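Local coordinates for protein replisome organizer (Bacillus phage SPP1, PDB 1NO1) that probably loads the phage replicative helicase during the start of phage DNA replication and inhibits it until then, at residues P59-V62 against S63-L66. Residues are numbered along the deposited sequence; the frame is centred on the assembly and turned at random.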
ATOM      1  N   PRO A  59       1.965  -0.952 -10.470  1.00 35.87           N
ATOM      2  CA  PRO A  59       1.726  -0.794  -9.029  1.00 36.18           C
ATOM      3  C   PRO A  59       1.932  -2.104  -8.258  1.00 36.83           C
ATOM      4  O   PRO A  59       1.773  -3.183  -8.838  1.00 37.95           O
ATOM      5  CB  PRO A  59       0.251  -0.362  -8.955  1.00 35.88           C
ATOM      6  CG  PRO A  59      -0.111   0.067 -10.347  1.00 35.66           C
ATOM      7  CD  PRO A  59       0.769  -0.697 -11.293  1.00 35.38           C
ATOM      8  N   PRO A  60       2.301  -2.024  -6.985  1.00 36.68           N
ATOM      9  CA  PRO A  60       2.570  -3.224  -6.168  1.00 36.34           C
ATOM     10  C   PRO A  60       1.335  -3.938  -5.621  1.00 37.00           C
ATOM     11  O   PRO A  60       0.281  -3.320  -5.574  1.00 37.86           O
ATOM     12  CB  PRO A  60       3.334  -2.628  -4.970  1.00 35.23           C
ATOM     13  CG  PRO A  60       2.671  -1.287  -4.804  1.00 35.02           C
ATOM     14  CD  PRO A  60       2.612  -0.779  -6.252  1.00 35.77           C
ATOM     15  N   THR A  61       1.460  -5.207  -5.214  1.00 36.82           N
ATOM     16  CA  THR A  61       0.389  -5.877  -4.464  1.00 37.01           C
ATOM     17  C   THR A  61       0.818  -5.806  -3.001  1.00 37.94           C
ATOM     18  O   THR A  61       1.951  -5.394  -2.714  1.00 36.73           O
ATOM     19  CB  THR A  61       0.342  -7.320  -4.823  1.00 37.31           C
ATOM     20  OG1 THR A  61       1.660  -7.892  -4.628  1.00 36.38           O
ATOM     21  CG2 THR A  61       0.089  -7.457  -6.322  1.00 37.12           C
ATOM     22  N   VAL A  62      -0.038  -6.234  -2.071  1.00 37.34           N
ATOM     23  CA  VAL A  62       0.380  -6.124  -0.679  1.00 36.75           C
ATOM     24  C   VAL A  62       1.549  -7.020  -0.439  1.00 37.82           C
ATOM     25  O   VAL A  62       2.405  -6.692   0.387  1.00 38.02           O
ATOM     26  CB  VAL A  62      -0.760  -6.454   0.368  1.00 37.80           C
ATOM     27  CG1 VAL A  62      -1.116  -7.887   0.350  1.00 34.28           C
ATOM     28  CG2 VAL A  62      -0.339  -6.049   1.803  1.00 36.45           C
ATOM     29  N   SER A  63       1.648  -8.166  -1.126  1.00 37.87           N
ATOM     30  CA  SER A  63       2.844  -8.974  -0.850  1.00 37.36           C
ATOM     31  C   SER A  63       4.143  -8.285  -1.279  1.00 38.12           C
ATOM     32  O   SER A  63       5.208  -8.587  -0.762  1.00 38.71           O
ATOM     33  CB  SER A  63       2.770 -10.346  -1.478  1.00 37.05           C
ATOM     34  OG  SER A  63       3.098 -10.292  -2.851  1.00 39.17           O
ATOM     35  N   ASP A  64       4.097  -7.386  -2.242  1.00 38.91           N
ATOM     36  CA  ASP A  64       5.357  -6.767  -2.671  1.00 40.48           C
ATOM     37  C   ASP A  64       5.969  -5.799  -1.612  1.00 41.73           C
ATOM     38  O   ASP A  64       7.094  -5.332  -1.795  1.00 42.72           O
ATOM     39  CB  ASP A  64       5.141  -5.935  -3.957  1.00 39.96           C
ATOM     40  CG  ASP A  64       4.935  -6.797  -5.216  1.00 40.77           C
ATOM     41  OD1 ASP A  64       5.788  -7.662  -5.503  1.00 39.35           O
ATOM     42  OD2 ASP A  64       3.951  -6.661  -5.988  1.00 39.21           O
ATOM     43  N   LEU A  65       5.222  -5.439  -0.565  1.00 42.52           N
ATOM     44  CA  LEU A  65       5.701  -4.443   0.400  1.00 43.69           C
ATOM     45  C   LEU A  65       6.200  -5.025   1.716  1.00 43.91           C
ATOM     46  O   LEU A  65       6.699  -4.296   2.569  1.00 44.16           O
ATOM     47  CB  LEU A  65       4.617  -3.384   0.681  1.00 43.15           C
ATOM     48  CG  LEU A  65       3.997  -2.769  -0.571  1.00 41.61           C
ATOM     49  CD1 LEU A  65       2.741  -1.969  -0.310  1.00 38.37           C
ATOM     50  CD2 LEU A  65       5.038  -1.875  -1.319  1.00 43.81           C
ATOM     51  N   LEU A  66       6.116  -6.326   1.881  1.00 45.05           N
ATOM     52  CA  LEU A  66       6.537  -6.908   3.160  1.00 46.37           C
ATOM     53  C   LEU A  66       8.044  -7.122   3.291  1.00 48.46           C
ATOM     54  O   LEU A  66       8.564  -7.367   4.410  1.00 49.00           O
ATOM     55  CB  LEU A  66       5.794  -8.200   3.449  1.00 45.30           C
ATOM     56  CG  LEU A  66       4.283  -8.065   3.288  1.00 41.73           C
ATOM     57  CD1 LEU A  66       3.630  -9.314   3.870  1.00 35.71           C
ATOM     58  CD2 LEU A  66       3.745  -6.795   3.961  1.00 39.62           C
TER
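T61 and D64 close a type I turn, D64 N reaching T61 O at 3.0 Å, and V62 and L65 close an overlapping one, L65 N lying 3.2 Å from V62 O. The extended chain of P60 and T61 thus bends sharply, which brings D64 back alongside T61. One carboxylate oxygen, D64 OD2, takes two of the bonds. T61 N points almost straight (176°) at the anti lone pair of D64 OD2, 3.0 Å away, while T61 OG1 donates to the same oxygen at 2.9 Å from above the carboxylate plane. With chi1 54° the hydroxyl sits between its own backbone N and carbonyl carbon, close to both D64 OD2 and D64 N; the return bond, D64 N to T61 OG1, is weak at 3.4 Å. Side chain thus meets backbone in both directions. Inward, P60 CB touches L65 CD2 at 4.1 Å, and both side chains rest on L49 of helix 42-55, whereas V62 meets W33 and L37 of helix 26-37. This apolar packing, with the bond from N48 to L65 O, seats the turn on the helices. Two donors from one residue probably stabilise the charged form of D64, hold its carboxylate and lock the turn's own shape.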